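Side-chain contact in retinol dehydratase (Spodoptera frugiperda, PDB 1FMJ), which probably converts retinol to anhydroretinol, using a sulfotransferase-type fold that binds retinol and adenosine 3',5'-diphosphate: residues G257-I262 / Q276-H281. Sequence-based numbering, arbitrary orientation.
With HG (mercury (II) ion), chain D; HG (mercury (II) ion), chain C.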
ATOM      1  N   GLY A 257       1.973  15.333 -17.146  1.00 31.48           N
ATOM      2  CA  GLY A 257       0.719  14.899 -17.740  1.00 30.24           C
ATOM      3  C   GLY A 257      -0.148  14.195 -16.715  1.00 30.13           C
ATOM      4  O   GLY A 257      -1.375  14.344 -16.711  1.00 30.00           O
ATOM      5  N   CYS A 258       0.488  13.416 -15.846  1.00 29.46           N
ATOM      6  CA  CYS A 258      -0.235  12.710 -14.795  1.00 28.62           C
ATOM      7  C   CYS A 258      -0.764  13.713 -13.777  1.00 27.96           C
ATOM      8  O   CYS A 258      -1.894  13.603 -13.312  1.00 27.44           O
ATOM      9  CB  CYS A 258       0.683  11.714 -14.090  1.00 28.47           C
ATOM     10  SG  CYS A 258       0.923  10.152 -14.950  1.00 30.20           S
ATOM     11  N   ILE A 259       0.062  14.691 -13.429  1.00 28.58           N
ATOM     12  CA  ILE A 259      -0.343  15.709 -12.465  1.00 29.32           C
ATOM     13  C   ILE A 259      -1.601  16.425 -12.952  1.00 29.90           C
ATOM     14  O   ILE A 259      -2.478  16.769 -12.155  1.00 30.20           O
ATOM     15  CB  ILE A 259       0.779  16.746 -12.234  1.00 29.28           C
ATOM     16  CG1 ILE A 259       1.952  16.087 -11.497  1.00 30.90           C
ATOM     17  CG2 ILE A 259       0.243  17.922 -11.431  1.00 30.50           C
ATOM     18  CD1 ILE A 259       3.139  17.008 -11.256  1.00 31.39           C
ATOM     19  N   ALA A 260      -1.680  16.631 -14.265  1.00 29.42           N
ATOM     20  CA  ALA A 260      -2.822  17.298 -14.877  1.00 29.69           C
ATOM     21  C   ALA A 260      -4.054  16.411 -14.776  1.00 29.01           C
ATOM     22  O   ALA A 260      -5.149  16.879 -14.453  1.00 28.78           O
ATOM     23  CB  ALA A 260      -2.520  17.623 -16.344  1.00 29.06           C
ATOM     24  N   ARG A 261      -3.881  15.127 -15.059  1.00 28.42           N
ATOM     25  CA  ARG A 261      -4.998  14.209 -14.972  1.00 28.86           C
ATOM     26  C   ARG A 261      -5.561  14.224 -13.552  1.00 28.11           C
ATOM     27  O   ARG A 261      -6.772  14.272 -13.359  1.00 28.04           O
ATOM     28  CB  ARG A 261      -4.566  12.789 -15.350  1.00 30.07           C
ATOM     29  CG  ARG A 261      -4.182  12.611 -16.811  1.00 31.98           C
ATOM     30  CD  ARG A 261      -3.989  11.140 -17.140  1.00 33.51           C
ATOM     31  NE  ARG A 261      -5.249  10.406 -17.099  1.00 35.03           N
ATOM     32  CZ  ARG A 261      -5.350   9.086 -17.228  1.00 35.76           C
ATOM     33  NH1 ARG A 261      -4.261   8.349 -17.401  1.00 35.77           N
ATOM     34  NH2 ARG A 261      -6.539   8.504 -17.190  1.00 36.08           N
ATOM     35  N   ILE A 262      -4.680  14.196 -12.556  1.00 27.90           N
ATOM     36  CA  ILE A 262      -5.129  14.201 -11.170  1.00 27.13           C
ATOM     37  C   ILE A 262      -5.816  15.519 -10.796  1.00 27.26           C
ATOM     38  O   ILE A 262      -6.765  15.530 -10.009  1.00 26.12           O
ATOM     39  CB  ILE A 262      -3.956  13.930 -10.203  1.00 26.87           C
ATOM     40  CG1 ILE A 262      -3.406  12.521 -10.447  1.00 25.20           C
ATOM     41  CG2 ILE A 262      -4.426  14.074  -8.751  1.00 25.36           C
ATOM     42  CD1 ILE A 262      -2.105  12.239  -9.734  1.00 25.37           C
ATOM     43  N   GLN A 276       4.808  22.268 -13.076  1.00 35.98           N
ATOM     44  CA  GLN A 276       6.244  22.032 -13.128  1.00 35.09           C
ATOM     45  C   GLN A 276       6.820  22.063 -11.721  1.00 34.35           C
ATOM     46  O   GLN A 276       7.820  21.406 -11.436  1.00 33.36           O
ATOM     47  CB  GLN A 276       6.922  23.088 -14.001  1.00 34.85           C
ATOM     48  N   ARG A 277       6.182  22.824 -10.838  1.00 33.90           N
ATOM     49  CA  ARG A 277       6.649  22.927  -9.464  1.00 34.12           C
ATOM     50  C   ARG A 277       6.298  21.660  -8.680  1.00 33.57           C
ATOM     51  O   ARG A 277       7.027  21.255  -7.774  1.00 33.63           O
ATOM     52  CB  ARG A 277       6.034  24.147  -8.785  1.00 35.12           C
ATOM     53  CG  ARG A 277       6.672  24.468  -7.448  1.00 38.03           C
ATOM     54  CD  ARG A 277       5.982  25.631  -6.773  1.00 40.14           C
ATOM     55  NE  ARG A 277       6.600  25.955  -5.493  1.00 42.40           N
ATOM     56  CZ  ARG A 277       6.134  26.875  -4.654  1.00 43.46           C
ATOM     57  NH1 ARG A 277       5.040  27.562  -4.961  1.00 44.79           N
ATOM     58  NH2 ARG A 277       6.762  27.109  -3.509  1.00 44.17           N
ATOM     59  N   LEU A 278       5.173  21.042  -9.027  1.00 32.78           N
ATOM     60  CA  LEU A 278       4.757  19.806  -8.374  1.00 32.13           C
ATOM     61  C   LEU A 278       5.668  18.699  -8.861  1.00 31.76           C
ATOM     62  O   LEU A 278       6.098  17.848  -8.088  1.00 31.05           O
ATOM     63  CB  LEU A 278       3.318  19.449  -8.740  1.00 31.86           C
ATOM     64  CG  LEU A 278       2.190  20.145  -7.994  1.00 32.71           C
ATOM     65  CD1 LEU A 278       0.870  19.855  -8.702  1.00 32.13           C
ATOM     66  CD2 LEU A 278       2.166  19.656  -6.550  1.00 32.71           C
ATOM     67  N   CYS A 279       5.960  18.719 -10.157  1.00 32.14           N
ATOM     68  CA  CYS A 279       6.820  17.708 -10.742  1.00 32.77           C
ATOM     69  C   CYS A 279       8.202  17.742 -10.103  1.00 32.58           C
ATOM     70  O   CYS A 279       8.731  16.706  -9.715  1.00 32.88           O
ATOM     71  CB  CYS A 279       6.939  17.915 -12.252  1.00 33.62           C
ATOM     72  SG  CYS A 279       7.574  16.452 -13.115  1.00 36.44           S
ATOM     73  N   GLU A 280       8.789  18.927  -9.977  1.00 32.85           N
ATOM     74  CA  GLU A 280      10.111  19.017  -9.380  1.00 32.25           C
ATOM     75  C   GLU A 280      10.069  18.598  -7.914  1.00 31.18           C
ATOM     76  O   GLU A 280      11.038  18.041  -7.391  1.00 30.23           O
ATOM     77  CB  GLU A 280      10.688  20.431  -9.541  1.00 34.65           C
ATOM     78  CG  GLU A 280       9.794  21.572  -9.082  1.00 38.04           C
ATOM     79  CD  GLU A 280      10.277  22.925  -9.597  1.00 39.56           C
ATOM     80  OE1 GLU A 280      11.443  23.288  -9.326  1.00 40.61           O
ATOM     81  OE2 GLU A 280       9.494  23.622 -10.277  1.00 39.23           O
ATOM     82  N   HIS A 281       8.936  18.839  -7.263  1.00 29.73           N
ATOM     83  CA  HIS A 281       8.775  18.466  -5.859  1.00 28.54           C
ATOM     84  C   HIS A 281       8.810  16.952  -5.694  1.00 26.88           C
ATOM     85  O   HIS A 281       9.171  16.447  -4.636  1.00 25.61           O
ATOM     86  CB  HIS A 281       7.450  18.999  -5.312  1.00 28.68           C
ATOM     87  CG  HIS A 281       7.180  18.610  -3.889  1.00 29.45           C
ATOM     88  ND1 HIS A 281       7.903  19.110  -2.829  1.00 28.51           N
ATOM     89  CD2 HIS A 281       6.277  17.751  -3.357  1.00 28.87           C
ATOM     90  CE1 HIS A 281       7.459  18.577  -1.705  1.00 28.69           C
ATOM     91  NE2 HIS A 281       6.473  17.749  -1.997  1.00 29.95           N
TER
HETATM   92 HG    HG D 452       9.689  17.818 -13.165  1.00 83.20          HG
HETATM   93 HG    HG C 451       1.075  10.752 -17.289  0.60 39.80          HG
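Ile-259 reaches across to Leu-278 and Cys-279 with both arms of its branched side chain. The shorter arm, CG2, meets Leu-278 CD1 at 3.4 Å, which is tight for two methyl carbons. The longer arm is fully extended (chi2 178°). It carries CD1 up to the backbone of the facing helix, 3.5 Å from Cys-279 N, and to Leu-278 CB at the same distance of 3.5 Å. Cys-279 CB is a looser neighbour of that methyl, at 4.0 Å. The two larger side chains cross at a slant, and no hydrogen bond links the segments. The contact joins helices 255-265 and 272-281, two successive helices of this P-loop sulfotransferase fold. They follow strand 243-247, one of the two outermost strands of the parallel sheet, and the short helix 248-253. Leu-270, from the loop between the helices, packs on both Ile-259 and Leu-278. Leu-85 of helix 76-87 also touches Leu-278.

Each helix also carries a mercury ion of the heavy-atom derivative, bound to a cysteine. Cys-279 SG lies anti to its own backbone nitrogen (chi1 -163°) and binds one ion at 2.5 Å. Cys-258 SG binds the second ion at 2.4 Å, with Asp-254 O as a further ligand.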